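Local coordinates for protein cyclin-dependent kinase inhibitor 3 (PDB 1FPZ) that acts as a dual-specificity protein phosphatase, hydrolysing phosphotyrosine and phosphoserine in substrates and dephosphorylating the kinase CDK2 in a cyclin-dependent manner, at residues W31-R36 / S40-L45; N91-Y96 / I101-H106; I138-Y141 / R146-L149; A151-L156 / H190-K195. The protein carries 1 engineered substitution. All blocks are in the same frame, centred on the assembly; numbering follows the deposited sequence.

Contact 1 of 4, residues W31-R36 / S40-L45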
loop_
_atom_site.group_PDB
_atom_site.type_symbol
_atom_site.label_atom_id
_atom_site.label_comp_id
_atom_site.label_asym_id
_atom_site.label_seq_id
_atom_site.Cartn_x
_atom_site.Cartn_y
_atom_site.Cartn_z
ATOM N N TRP A 31 -3.656 2.003 -10.649
ATOM C CA TRP A 31 -4.920 1.548 -10.100
ATOM C C TRP A 31 -5.249 0.057 -10.283
ATOM O O TRP A 31 -5.441 -0.412 -11.409
ATOM C CB TRP A 31 -6.040 2.429 -10.665
ATOM C CG TRP A 31 -5.977 3.903 -10.246
ATOM C CD1 TRP A 31 -5.592 4.964 -11.015
ATOM C CD2 TRP A 31 -6.377 4.452 -8.984
ATOM N NE1 TRP A 31 -5.736 6.140 -10.317
ATOM C CE2 TRP A 31 -6.213 5.854 -9.066
ATOM C CE3 TRP A 31 -6.859 3.891 -7.790
ATOM C CZ2 TRP A 31 -6.514 6.710 -8.000
ATOM C CZ3 TRP A 31 -7.161 4.735 -6.730
ATOM C CH2 TRP A 31 -6.987 6.136 -6.843
ATOM N N LEU A 32 -5.340 -0.666 -9.161
ATOM C CA LEU A 32 -5.636 -2.100 -9.173
ATOM C C LEU A 32 -7.142 -2.403 -9.163
ATOM O O LEU A 32 -7.860 -1.985 -8.254
ATOM C CB LEU A 32 -4.998 -2.773 -7.961
ATOM C CG LEU A 32 -5.304 -4.273 -7.736
ATOM C CD1 LEU A 32 -4.656 -5.111 -8.850
ATOM C CD2 LEU A 32 -4.691 -4.722 -6.406
ATOM N N SER A 33 -7.619 -3.132 -10.164
ATOM C CA SER A 33 -9.037 -3.479 -10.182
ATOM C C SER A 33 -9.250 -4.619 -9.196
ATOM O O SER A 33 -8.438 -5.536 -9.118
ATOM C CB SER A 33 -9.469 -3.914 -11.576
ATOM O OG SER A 33 -10.575 -4.795 -11.492
ATOM N N LEU A 34 -10.324 -4.548 -8.425
ATOM C CA LEU A 34 -10.604 -5.600 -7.451
ATOM C C LEU A 34 -11.737 -6.543 -7.949
ATOM O O LEU A 34 -12.231 -7.396 -7.209
ATOM C CB LEU A 34 -10.957 -4.943 -6.104
ATOM C CG LEU A 34 -9.888 -4.046 -5.441
ATOM C CD1 LEU A 34 -10.456 -3.319 -4.237
ATOM C CD2 LEU A 34 -8.709 -4.864 -5.019
ATOM N N SER A 35 -12.129 -6.413 -9.220
ATOM C CA SER A 35 -13.196 -7.273 -9.723
ATOM C C SER A 35 -12.901 -8.781 -9.566
ATOM O O SER A 35 -13.833 -9.573 -9.482
ATOM C CB SER A 35 -13.527 -6.948 -11.185
ATOM O OG SER A 35 -12.456 -7.315 -12.036
ATOM N N ARG A 36 -11.638 -9.190 -9.503
ATOM C CA ARG A 36 -11.337 -10.622 -9.354
ATOM C C ARG A 36 -11.721 -11.156 -7.977
ATOM O O ARG A 36 -11.595 -12.356 -7.712
ATOM C CB ARG A 36 -9.849 -10.908 -9.590
ATOM C CG ARG A 36 -9.384 -10.955 -11.057
ATOM C CD ARG A 36 -7.874 -11.321 -11.122
ATOM N NE ARG A 36 -7.353 -11.576 -12.474
ATOM C CZ ARG A 36 -6.872 -10.651 -13.308
ATOM N NH1 ARG A 36 -6.831 -9.373 -12.953
ATOM N NH2 ARG A 36 -6.421 -11.008 -14.503
ATOM N N SER A 40 -16.218 -3.790 -7.164
ATOM C CA SER A 40 -16.314 -2.774 -8.207
ATOM C C SER A 40 -15.230 -1.709 -8.123
ATOM O O SER A 40 -14.917 -1.027 -9.113
ATOM C CB SER A 40 -17.683 -2.099 -8.065
ATOM O OG SER A 40 -17.980 -1.835 -6.690
ATOM N N GLN A 41 -14.678 -1.572 -6.917
ATOM C CA GLN A 41 -13.640 -0.586 -6.593
ATOM C C GLN A 41 -12.239 -0.900 -7.116
ATOM O O GLN A 41 -11.931 -2.044 -7.462
ATOM C CB GLN A 41 -13.551 -0.412 -5.062
ATOM C CG GLN A 41 -14.704 0.361 -4.386
ATOM C CD GLN A 41 -14.449 1.878 -4.256
ATOM O OE1 GLN A 41 -13.580 2.331 -3.481
ATOM N NE2 GLN A 41 -15.209 2.664 -5.016
ATOM N N PHE A 42 -11.404 0.143 -7.142
ATOM C CA PHE A 42 -10.011 0.070 -7.574
ATOM C C PHE A 42 -9.147 0.543 -6.410
ATOM O O PHE A 42 -9.547 1.433 -5.659
ATOM C CB PHE A 42 -9.747 1.002 -8.768
ATOM C CG PHE A 42 -10.081 0.403 -10.100
ATOM C CD1 PHE A 42 -11.399 0.250 -10.497
ATOM C CD2 PHE A 42 -9.072 -0.068 -10.929
ATOM C CE1 PHE A 42 -11.714 -0.378 -11.721
ATOM C CE2 PHE A 42 -9.373 -0.685 -12.123
ATOM C CZ PHE A 42 -10.694 -0.844 -12.522
ATOM N N LEU A 43 -7.963 -0.029 -6.270
ATOM C CA LEU A 43 -7.063 0.373 -5.207
ATOM C C LEU A 43 -5.823 0.993 -5.827
ATOM O O LEU A 43 -5.206 0.399 -6.714
ATOM C CB LEU A 43 -6.665 -0.847 -4.381
ATOM C CG LEU A 43 -5.653 -0.581 -3.259
ATOM C CD1 LEU A 43 -6.170 0.457 -2.274
ATOM C CD2 LEU A 43 -5.407 -1.893 -2.560
ATOM N N GLY A 44 -5.444 2.180 -5.368
ATOM C CA GLY A 44 -4.252 2.822 -5.913
ATOM C C GLY A 44 -2.943 2.536 -5.186
ATOM O O GLY A 44 -2.921 2.430 -3.970
ATOM N N LEU A 45 -1.847 2.392 -5.937
ATOM C CA LEU A 45 -0.511 2.146 -5.377
ATOM C C LEU A 45 0.483 3.107 -6.023
ATOM O O LEU A 45 0.289 3.540 -7.170
ATOM C CB LEU A 45 -0.029 0.715 -5.619
ATOM C CG LEU A 45 -0.375 -0.417 -4.638
ATOM C CD1 LEU A 45 -1.730 -1.023 -4.980
ATOM C CD2 LEU A 45 0.686 -1.500 -4.719
#
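F42 lies flat against S33, and its side chain can be traced outward. F42 CB sits 3.6 Å from L32 O. With chi1 at -85°, CG is placed anti to the carbonyl carbon, which carries the ring across the neighbouring strand. F42 CD2 then passes 3.9 Å from W31 CB, while W31 O lies near the ring plane at the edge. Further out, F42 CE2 is 3.3 Å from S33 CB, and the tip, F42 CZ, is 3.4 Å from S33 CB. S33 CA stands 25° off the normal of the F42 ring, a CH-pi contact over one face. This is a beta hairpin at the border of the five-stranded sheet, where S33 and F42 form a non-hydrogen-bonded pair. Between them and the W31-G44 pair, L32 and L43 exchange two backbone bonds, L32 N to L43 O (2.7 Å) and the reverse. S33 OG accepts from S35 N (3.2 Å), closing an ST turn; a glycine here would probably leave the F42 ring without the CB it rests on and S35 N without that acceptor. At the other end the W31 indole comes obliquely over G44, W31 CE3 being 3.3 Å from G44 N, where glycine leaves room.

Contact 2 of 4, residues N91-Y96 / I101-H106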
loop_
_atom_site.group_PDB
_atom_site.type_symbol
_atom_site.label_atom_id
_atom_site.label_comp_id
_atom_site.label_asym_id
_atom_site.label_seq_id
_atom_site.Cartn_x
_atom_site.Cartn_y
_atom_site.Cartn_z
ATOM N N ASN A 91 7.774 15.112 7.666
ATOM C CA ASN A 91 6.436 15.560 8.021
ATOM C C ASN A 91 5.412 15.206 6.948
ATOM O O ASN A 91 4.426 15.925 6.737
ATOM C CB ASN A 91 6.432 17.065 8.274
ATOM C CG ASN A 91 6.930 17.847 7.087
ATOM O OD1 ASN A 91 8.027 17.589 6.580
ATOM N ND2 ASN A 91 6.133 18.808 6.628
ATOM N N LEU A 92 5.661 14.083 6.282
ATOM C CA LEU A 92 4.781 13.578 5.234
ATOM C C LEU A 92 3.386 13.417 5.801
ATOM O O LEU A 92 2.416 13.979 5.280
ATOM C CB LEU A 92 5.299 12.221 4.733
ATOM C CG LEU A 92 4.528 11.499 3.624
ATOM C CD1 LEU A 92 4.369 12.417 2.430
ATOM C CD2 LEU A 92 5.269 10.243 3.229
ATOM N N LEU A 93 3.304 12.653 6.887
ATOM C CA LEU A 93 2.043 12.382 7.563
ATOM C C LEU A 93 1.326 13.689 7.904
ATOM O O LEU A 93 0.115 13.820 7.712
ATOM C CB LEU A 93 2.304 11.576 8.833
ATOM C CG LEU A 93 2.984 10.205 8.748
ATOM C CD1 LEU A 93 2.214 9.286 7.824
ATOM C CD2 LEU A 93 4.384 10.360 8.271
ATOM N N ASP A 94 2.097 14.654 8.407
ATOM C CA ASP A 94 1.578 15.970 8.779
ATOM C C ASP A 94 0.877 16.602 7.576
ATOM O O ASP A 94 -0.300 16.975 7.620
ATOM C CB ASP A 94 2.713 16.943 9.165
ATOM C CG ASP A 94 3.560 16.480 10.347
ATOM O OD1 ASP A 94 4.380 17.313 10.805
ATOM O OD2 ASP A 94 3.431 15.320 10.813
ATOM N N LEU A 95 1.649 16.756 6.507
ATOM C CA LEU A 95 1.149 17.363 5.282
ATOM C C LEU A 95 -0.124 16.760 4.726
ATOM O O LEU A 95 -1.013 17.498 4.295
ATOM C CB LEU A 95 2.221 17.342 4.193
ATOM C CG LEU A 95 3.382 18.313 4.425
ATOM C CD1 LEU A 95 4.226 18.437 3.162
ATOM C CD2 LEU A 95 2.830 19.682 4.813
ATOM N N TYR A 96 -0.216 15.432 4.726
ATOM C CA TYR A 96 -1.399 14.748 4.214
ATOM C C TYR A 96 -2.646 15.151 4.981
ATOM O O TYR A 96 -3.709 15.371 4.399
ATOM C CB TYR A 96 -1.276 13.217 4.349
ATOM C CG TYR A 96 -0.322 12.505 3.422
ATOM C CD1 TYR A 96 -0.162 11.122 3.507
ATOM C CD2 TYR A 96 0.400 13.187 2.452
ATOM C CE1 TYR A 96 0.683 10.435 2.650
ATOM C CE2 TYR A 96 1.247 12.513 1.593
ATOM C CZ TYR A 96 1.382 11.135 1.695
ATOM O OH TYR A 96 2.200 10.461 0.837
ATOM N N ILE A 101 -6.593 14.732 4.104
ATOM C CA ILE A 101 -6.530 13.312 3.724
ATOM C C ILE A 101 -6.418 12.462 4.989
ATOM O O ILE A 101 -5.611 12.788 5.837
ATOM C CB ILE A 101 -5.260 13.027 2.892
ATOM C CG1 ILE A 101 -5.187 13.957 1.682
ATOM C CG2 ILE A 101 -5.229 11.546 2.467
ATOM C CD1 ILE A 101 -3.897 13.766 0.855
ATOM N N ILE A 102 -7.191 11.390 5.144
ATOM C CA ILE A 102 -7.007 10.579 6.347
ATOM C C ILE A 102 -5.790 9.689 6.101
ATOM O O ILE A 102 -5.704 8.974 5.101
ATOM C CB ILE A 102 -8.192 9.697 6.678
ATOM C CG1 ILE A 102 -9.456 10.544 6.784
ATOM C CG2 ILE A 102 -7.928 8.941 7.969
ATOM C CD1 ILE A 102 -9.944 11.028 5.415
ATOM N N THR A 103 -4.850 9.770 7.034
ATOM C CA THR A 103 -3.578 9.085 6.983
ATOM C C THR A 103 -3.485 7.851 7.899
ATOM O O THR A 103 -3.675 7.952 9.105
ATOM C CB THR A 103 -2.472 10.118 7.340
ATOM O OG1 THR A 103 -2.455 11.148 6.334
ATOM C CG2 THR A 103 -1.099 9.485 7.394
ATOM N N HIS A 104 -3.184 6.700 7.289
ATOM C CA HIS A 104 -3.040 5.405 7.977
ATOM C C HIS A 104 -1.570 4.976 7.960
ATOM O O HIS A 104 -1.106 4.285 7.032
ATOM C CB HIS A 104 -3.857 4.353 7.228
ATOM C CG HIS A 104 -5.294 4.752 6.990
ATOM N ND1 HIS A 104 -6.344 4.223 7.711
ATOM C CD2 HIS A 104 -5.851 5.569 6.064
ATOM C CE1 HIS A 104 -7.485 4.681 7.231
ATOM N NE2 HIS A 104 -7.213 5.500 6.228
ATOM N N HIS A 105 -0.811 5.366 8.972
ATOM C CA HIS A 105 0.593 4.984 8.972
ATOM C C HIS A 105 0.834 3.638 9.673
ATOM O O HIS A 105 0.621 3.514 10.875
ATOM C CB HIS A 105 1.425 6.062 9.655
ATOM C CG HIS A 105 2.894 5.762 9.677
ATOM N ND1 HIS A 105 3.676 5.940 10.802
ATOM C CD2 HIS A 105 3.724 5.305 8.710
ATOM C CE1 HIS A 105 4.921 5.602 10.523
ATOM N NE2 HIS A 105 4.978 5.215 9.263
ATOM N N HIS A 106 1.279 2.637 8.914
ATOM C CA HIS A 106 1.551 1.314 9.448
ATOM C C HIS A 106 2.928 0.875 8.976
ATOM O O HIS A 106 3.060 0.060 8.036
ATOM C CB HIS A 106 0.537 0.302 8.941
ATOM C CG HIS A 106 -0.874 0.644 9.270
ATOM N ND1 HIS A 106 -1.548 0.077 10.325
ATOM C CD2 HIS A 106 -1.746 1.483 8.672
ATOM C CE1 HIS A 106 -2.781 0.545 10.360
ATOM N NE2 HIS A 106 -2.929 1.398 9.364
#
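T103 meets helix 92-98 with both branches of its side chain, one for each of two residues a helical turn apart. Its chi1 of -63° leaves CG2 anti to the backbone N and OG1 beside it; T103 CG2 presses on L93 CD1 at 3.3 Å, tighter than usual carbon contact, and T103 OG1 lies 3.1 Å from Y96 CB. The hydroxyl approaches Y96 at the ring edge, in plane, with T103 OG1 to Y96 CD1 at 3.6 Å, and in both pairs the side chains cross at about a right angle. The tight end is tied by the backbone as well: I101 N donates to Y96 O at 3.0 Å with an N-H...O angle of 153°, and I101 CB packs against the same Y96 O at 3.2 Å. After a short loop the chain turns back from helix 92-98 into strand 102-105, the outermost strand on this side of the five-stranded sheet of the phosphatase fold; the segment axes run at 156° and 8.3 Å apart. Y96 itself continues inward, resting on I75 and V77 of the next strand. Toward the partly exposed end the fit slackens. There a single methyl, L93 CD1, meets H105, 3.8 Å from H105 CB and oblique to the imidazole, and little surface is buried between the two. The H105 ring takes its polar anchor from another part of the chain, NE2 bonding to C79 O.

Contact 3 of 4, residues I138-Y141 / R146-L149. Engineered in segment 138-141: S140 (natural residue Cys). With SO4 (sulfate ion), chain G.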
loop_
_atom_site.group_PDB
_atom_site.type_symbol
_atom_site.label_atom_id
_atom_site.label_comp_id
_atom_site.label_asym_id
_atom_site.label_seq_id
_atom_site.Cartn_x
_atom_site.Cartn_y
_atom_site.Cartn_z
ATOM N N ILE A 138 -2.307 3.573 -1.546
ATOM C CA ILE A 138 -1.307 3.027 -0.624
ATOM C C ILE A 138 0.093 3.155 -1.210
ATOM O O ILE A 138 0.279 3.063 -2.411
ATOM C CB ILE A 138 -1.595 1.540 -0.258
ATOM C CG1 ILE A 138 -1.058 0.578 -1.332
ATOM C CG2 ILE A 138 -3.099 1.333 -0.151
ATOM C CD1 ILE A 138 -1.460 -0.852 -1.111
ATOM N N HIS A 139 1.087 3.382 -0.362
ATOM C CA HIS A 139 2.437 3.504 -0.867
ATOM C C HIS A 139 3.507 3.153 0.143
ATOM O O HIS A 139 3.322 3.255 1.351
ATOM C CB HIS A 139 2.691 4.926 -1.370
ATOM C CG HIS A 139 3.229 5.862 -0.324
ATOM N ND1 HIS A 139 4.433 5.650 0.318
ATOM C CD2 HIS A 139 2.754 7.036 0.150
ATOM C CE1 HIS A 139 4.678 6.656 1.137
ATOM N NE2 HIS A 139 3.672 7.511 1.055
ATOM N N SER A 140 4.641 2.759 -0.397
ATOM C CA SER A 140 5.828 2.399 0.345
ATOM C C SER A 140 6.903 3.390 -0.114
ATOM O O SER A 140 6.654 4.585 -0.242
ATOM C CB SER A 140 6.247 0.997 -0.048
ATOM O OG SER A 140 5.894 0.084 0.950
ATOM N N TYR A 141 8.094 2.871 -0.372
ATOM C CA TYR A 141 9.182 3.696 -0.869
ATOM C C TYR A 141 9.067 3.684 -2.398
ATOM O O TYR A 141 8.914 4.733 -3.027
ATOM C CB TYR A 141 10.529 3.114 -0.420
ATOM C CG TYR A 141 11.706 3.874 -0.992
ATOM C CD1 TYR A 141 12.893 3.217 -1.315
ATOM C CD2 TYR A 141 11.598 5.240 -1.289
ATOM C CE1 TYR A 141 13.948 3.896 -1.935
ATOM C CE2 TYR A 141 12.644 5.932 -1.904
ATOM C CZ TYR A 141 13.813 5.251 -2.230
ATOM O OH TYR A 141 14.814 5.919 -2.895
ATOM N N ARG A 146 6.464 -4.097 -0.385
ATOM C CA ARG A 146 5.700 -3.935 0.823
ATOM C C ARG A 146 4.274 -3.600 0.396
ATOM O O ARG A 146 3.333 -4.199 0.895
ATOM C CB ARG A 146 6.330 -2.838 1.696
ATOM C CG ARG A 146 7.613 -3.312 2.426
ATOM C CD ARG A 146 8.226 -2.244 3.345
ATOM N NE ARG A 146 8.897 -1.195 2.587
ATOM C CZ ARG A 146 9.522 -0.160 3.129
ATOM N NH1 ARG A 146 9.562 -0.031 4.460
ATOM N NH2 ARG A 146 10.101 0.748 2.349
ATOM N N SER A 147 4.116 -2.682 -0.552
ATOM C CA SER A 147 2.777 -2.310 -1.008
ATOM C C SER A 147 2.058 -3.437 -1.723
ATOM O O SER A 147 0.858 -3.632 -1.516
ATOM C CB SER A 147 2.825 -1.095 -1.931
ATOM O OG SER A 147 3.112 0.066 -1.200
ATOM N N CYS A 148 2.784 -4.189 -2.555
ATOM C CA CYS A 148 2.170 -5.298 -3.277
ATOM C C CYS A 148 1.845 -6.414 -2.323
ATOM O O CYS A 148 0.881 -7.162 -2.523
ATOM C CB CYS A 148 3.105 -5.814 -4.352
ATOM S SG CYS A 148 3.603 -4.507 -5.416
ATOM N N LEU A 149 2.647 -6.525 -1.267
ATOM C CA LEU A 149 2.424 -7.551 -0.254
ATOM C C LEU A 149 1.060 -7.312 0.403
ATOM O O LEU A 149 0.247 -8.233 0.524
ATOM C CB LEU A 149 3.536 -7.493 0.802
ATOM C CG LEU A 149 3.537 -8.458 1.979
ATOM C CD1 LEU A 149 4.155 -9.770 1.573
ATOM C CD2 LEU A 149 4.344 -7.854 3.103
HETATM S S SO4 G . 9.117 -1.882 -1.034
HETATM O O1 SO4 G . 9.182 -2.060 0.406
HETATM O O2 SO4 G . 9.999 -2.906 -1.621
HETATM O O3 SO4 G . 9.511 -0.492 -1.381
HETATM O O4 SO4 G . 7.764 -2.183 -1.528
#
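Beside the S140 side chain, sulfate O4 is held by the backbone amide of R146, N to O4 being 2.6 Å with an N-H...O angle of 150°; S140 CB lies 3.8 Å from the same oxygen. This is the phosphate-binding loop of the protein-tyrosine phosphatase family, running from strand 136-139 to the start of helix 146-158, and the sulfate, probably from the crystallisation liquor, sits where a substrate phosphate is expected. The amide belongs to the first turn of that helix, whose amino end would probably favour an anion here. R146 bends at chi3 (-74°), which brings its guanidinium up to Y141 CB and sets the sulfate sulfur at the group's edge, in plane. The modelled bond from NE to O1 is very short and O1 is crowded, leaving its exact position doubtful. The far side of the guanidinium is fixed by E83, in a salt bridge to NH1, and by I108 O.

S140 is engineered; the natural residue is a cysteine, the predicted phosphocysteine nucleophile. S140 OG lies 3.0 Å from R146 CB and 3.5 Å from S147 OG. Behind it H139 ND1 donates to S140 O at 2.5 Å, on a lone pair in the carbonyl plane, although the oxygen is 22° out of the imidazole plane; this fastens the loop backbone to the strand's last side chain. S147 OG comes within 3.2 Å of S140 N, but at too poor an angle to count as a bond. One residue before the strand's end, I138 CD1 abuts S147 O at 3.6 Å.

Contact 4 of 4, residues A151-L156 / H190-K195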
loop_
_atom_site.group_PDB
_atom_site.type_symbol
_atom_site.label_atom_id
_atom_site.label_comp_id
_atom_site.label_asym_id
_atom_site.label_seq_id
_atom_site.Cartn_x
_atom_site.Cartn_y
_atom_site.Cartn_z
ATOM N N ALA A 151 -1.398 -5.376 -0.783
ATOM C CA ALA A 151 -2.434 -5.470 -1.814
ATOM C C ALA A 151 -2.774 -6.930 -2.043
ATOM O O ALA A 151 -3.935 -7.299 -2.056
ATOM C CB ALA A 151 -1.934 -4.851 -3.104
ATOM N N ALA A 152 -1.748 -7.764 -2.228
ATOM C CA ALA A 152 -1.963 -9.185 -2.476
ATOM C C ALA A 152 -2.586 -9.854 -1.258
ATOM O O ALA A 152 -3.365 -10.801 -1.383
ATOM C CB ALA A 152 -0.670 -9.834 -2.841
ATOM N N CYS A 153 -2.240 -9.371 -0.076
ATOM C CA CYS A 153 -2.843 -9.915 1.132
ATOM C C CYS A 153 -4.344 -9.594 1.146
ATOM O O CYS A 153 -5.153 -10.424 1.535
ATOM C CB CYS A 153 -2.181 -9.306 2.365
ATOM S SG CYS A 153 -0.941 -10.340 3.095
ATOM N N LEU A 154 -4.702 -8.381 0.718
ATOM C CA LEU A 154 -6.105 -7.936 0.696
ATOM C C LEU A 154 -6.926 -8.816 -0.262
ATOM O O LEU A 154 -8.083 -9.093 0.001
ATOM C CB LEU A 154 -6.204 -6.453 0.280
ATOM C CG LEU A 154 -7.635 -5.856 0.134
ATOM C CD1 LEU A 154 -8.210 -5.527 1.504
ATOM C CD2 LEU A 154 -7.624 -4.560 -0.701
ATOM N N LEU A 155 -6.328 -9.251 -1.369
ATOM C CA LEU A 155 -7.041 -10.112 -2.315
ATOM C C LEU A 155 -7.337 -11.448 -1.626
ATOM O O LEU A 155 -8.465 -11.924 -1.682
ATOM C CB LEU A 155 -6.230 -10.338 -3.599
ATOM C CG LEU A 155 -6.053 -9.061 -4.431
ATOM C CD1 LEU A 155 -5.242 -9.356 -5.669
ATOM C CD2 LEU A 155 -7.446 -8.503 -4.813
ATOM N N LEU A 156 -6.335 -12.047 -0.974
ATOM C CA LEU A 156 -6.556 -13.305 -0.257
ATOM C C LEU A 156 -7.580 -13.062 0.837
ATOM O O LEU A 156 -8.432 -13.906 1.131
ATOM C CB LEU A 156 -5.272 -13.787 0.403
ATOM C CG LEU A 156 -4.153 -14.467 -0.374
ATOM C CD1 LEU A 156 -4.291 -14.311 -1.877
ATOM C CD2 LEU A 156 -2.871 -13.873 0.113
ATOM N N HIS A 190 2.243 -17.077 1.144
ATOM C CA HIS A 190 1.911 -18.485 1.250
ATOM C C HIS A 190 1.871 -18.706 2.750
ATOM O O HIS A 190 2.893 -18.586 3.414
ATOM C CB HIS A 190 3.002 -19.358 0.611
ATOM C CG HIS A 190 3.031 -19.298 -0.887
ATOM N ND1 HIS A 190 3.410 -18.171 -1.585
ATOM C CD2 HIS A 190 2.721 -20.227 -1.822
ATOM C CE1 HIS A 190 3.332 -18.409 -2.883
ATOM N NE2 HIS A 190 2.915 -19.650 -3.053
ATOM N N GLU A 191 0.682 -18.987 3.279
ATOM C CA GLU A 191 0.451 -19.224 4.717
ATOM C C GLU A 191 -0.146 -18.024 5.444
ATOM O O GLU A 191 -0.440 -18.119 6.634
ATOM C CB GLU A 191 1.732 -19.658 5.471
ATOM C CG GLU A 191 2.496 -18.523 6.195
ATOM C CD GLU A 191 3.376 -19.015 7.356
ATOM O OE1 GLU A 191 4.085 -18.182 7.968
ATOM O OE2 GLU A 191 3.356 -20.223 7.670
ATOM N N PHE A 192 -0.312 -16.898 4.750
ATOM C CA PHE A 192 -0.903 -15.722 5.381
ATOM C C PHE A 192 -2.300 -16.085 5.880
ATOM O O PHE A 192 -2.764 -15.563 6.893
ATOM C CB PHE A 192 -0.973 -14.537 4.395
ATOM C CG PHE A 192 -2.090 -13.561 4.691
ATOM C CD1 PHE A 192 -3.390 -13.825 4.269
ATOM C CD2 PHE A 192 -1.852 -12.409 5.430
ATOM C CE1 PHE A 192 -4.432 -12.968 4.576
ATOM C CE2 PHE A 192 -2.895 -11.541 5.743
ATOM C CZ PHE A 192 -4.186 -11.824 5.315
ATOM N N ARG A 193 -2.961 -16.979 5.150
ATOM C CA ARG A 193 -4.300 -17.440 5.500
ATOM C C ARG A 193 -4.256 -18.269 6.777
ATOM O O ARG A 193 -5.131 -18.168 7.639
ATOM C CB ARG A 193 -4.875 -18.298 4.369
ATOM C CG ARG A 193 -5.495 -17.538 3.225
ATOM C CD ARG A 193 -7.020 -17.644 3.272
ATOM N NE ARG A 193 -7.648 -17.102 2.069
ATOM C CZ ARG A 193 -7.351 -17.488 0.832
ATOM N NH1 ARG A 193 -6.430 -18.421 0.627
ATOM N NH2 ARG A 193 -7.969 -16.938 -0.201
ATOM N N ASP A 194 -3.231 -19.101 6.891
ATOM C CA ASP A 194 -3.100 -19.932 8.068
ATOM C C ASP A 194 -2.718 -19.070 9.272
ATOM O O ASP A 194 -3.310 -19.199 10.348
ATOM C CB ASP A 194 -2.074 -21.040 7.810
ATOM C CG ASP A 194 -2.548 -22.044 6.763
ATOM O OD1 ASP A 194 -3.645 -22.614 6.928
ATOM O OD2 ASP A 194 -1.829 -22.268 5.774
ATOM N N LYS A 195 -1.758 -18.167 9.089
ATOM C CA LYS A 195 -1.341 -17.311 10.189
ATOM C C LYS A 195 -2.510 -16.463 10.633
ATOM O O LYS A 195 -2.742 -16.293 11.824
ATOM C CB LYS A 195 -0.172 -16.428 9.775
ATOM C CG LYS A 195 1.001 -16.514 10.733
ATOM C CD LYS A 195 2.284 -16.828 9.992
ATOM C CE LYS A 195 2.646 -15.721 9.022
ATOM N NZ LYS A 195 2.898 -14.433 9.728
#
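F192 and C153 meet because the first torsion of F192, 153°, puts CG roughly anti to its own backbone N and drives the ring toward helix 146-158, while C153 holds its sulfur over that ring. C153 SG stands 3.7 Å from the F192 ring centroid and 32° off the normal, a sulfur-aromatic contact over the face; F192 CD2 is the nearest ring atom, 3.3 Å from C153 SG. From one helical turn further on, L156 slants across the ring, L156 CD2 touching F192 CD1 at 4.2 Å. Cut back to an alanine, F192 would probably leave a gap between the helices, the C153 sulfur without its aromatic partner and L156 CD2 without its contact to the ring.

R193 follows a different course. Its chain bends at chi2 (-106°), bringing the guanidinium to the carbonyl of L156, where one face lies over L156 CB. Both bonds from R193 to L156 O are weak, NE at 3.4 Å and NH2 at 3.3 Å. The firmer polar partners of NH2 are S159 O and I162 O, just beyond the end of the helix, and R193 therefore gathers several carbonyls there. Beside this contact C153 and L156 also meet L189 of helix 183-189, and F192 meets C119. The contact is plain packing away from the annotated sites: the C-terminal helix 192-197 docks on the helix that follows the phosphate-binding loop, within the helical side of the alpha-beta phosphatase fold.

Overall arrangement
Contacts 1 and 2 lie at opposite borders of the five-stranded sheet, their centres 22 Å apart, and both are partly buried. Contact 1 relies on strand-to-strand backbone bonds, contact 2 mainly on helix-to-strand side-chain packing. Contact 3, about 4 Å from the chain centre, is buried and polar around an anion, and it touches both: G44 O lies 2.7 Å from I138 N, and Y96 OH lies 3.3 Å from H139 NE2. Contact 4 is buried too, yet chiefly apolar and far from the active site; it shares helix 146-158 with contact 3. That helix also reaches contact 1, where L43 CD2 is 3.9 Å from L154 CD2.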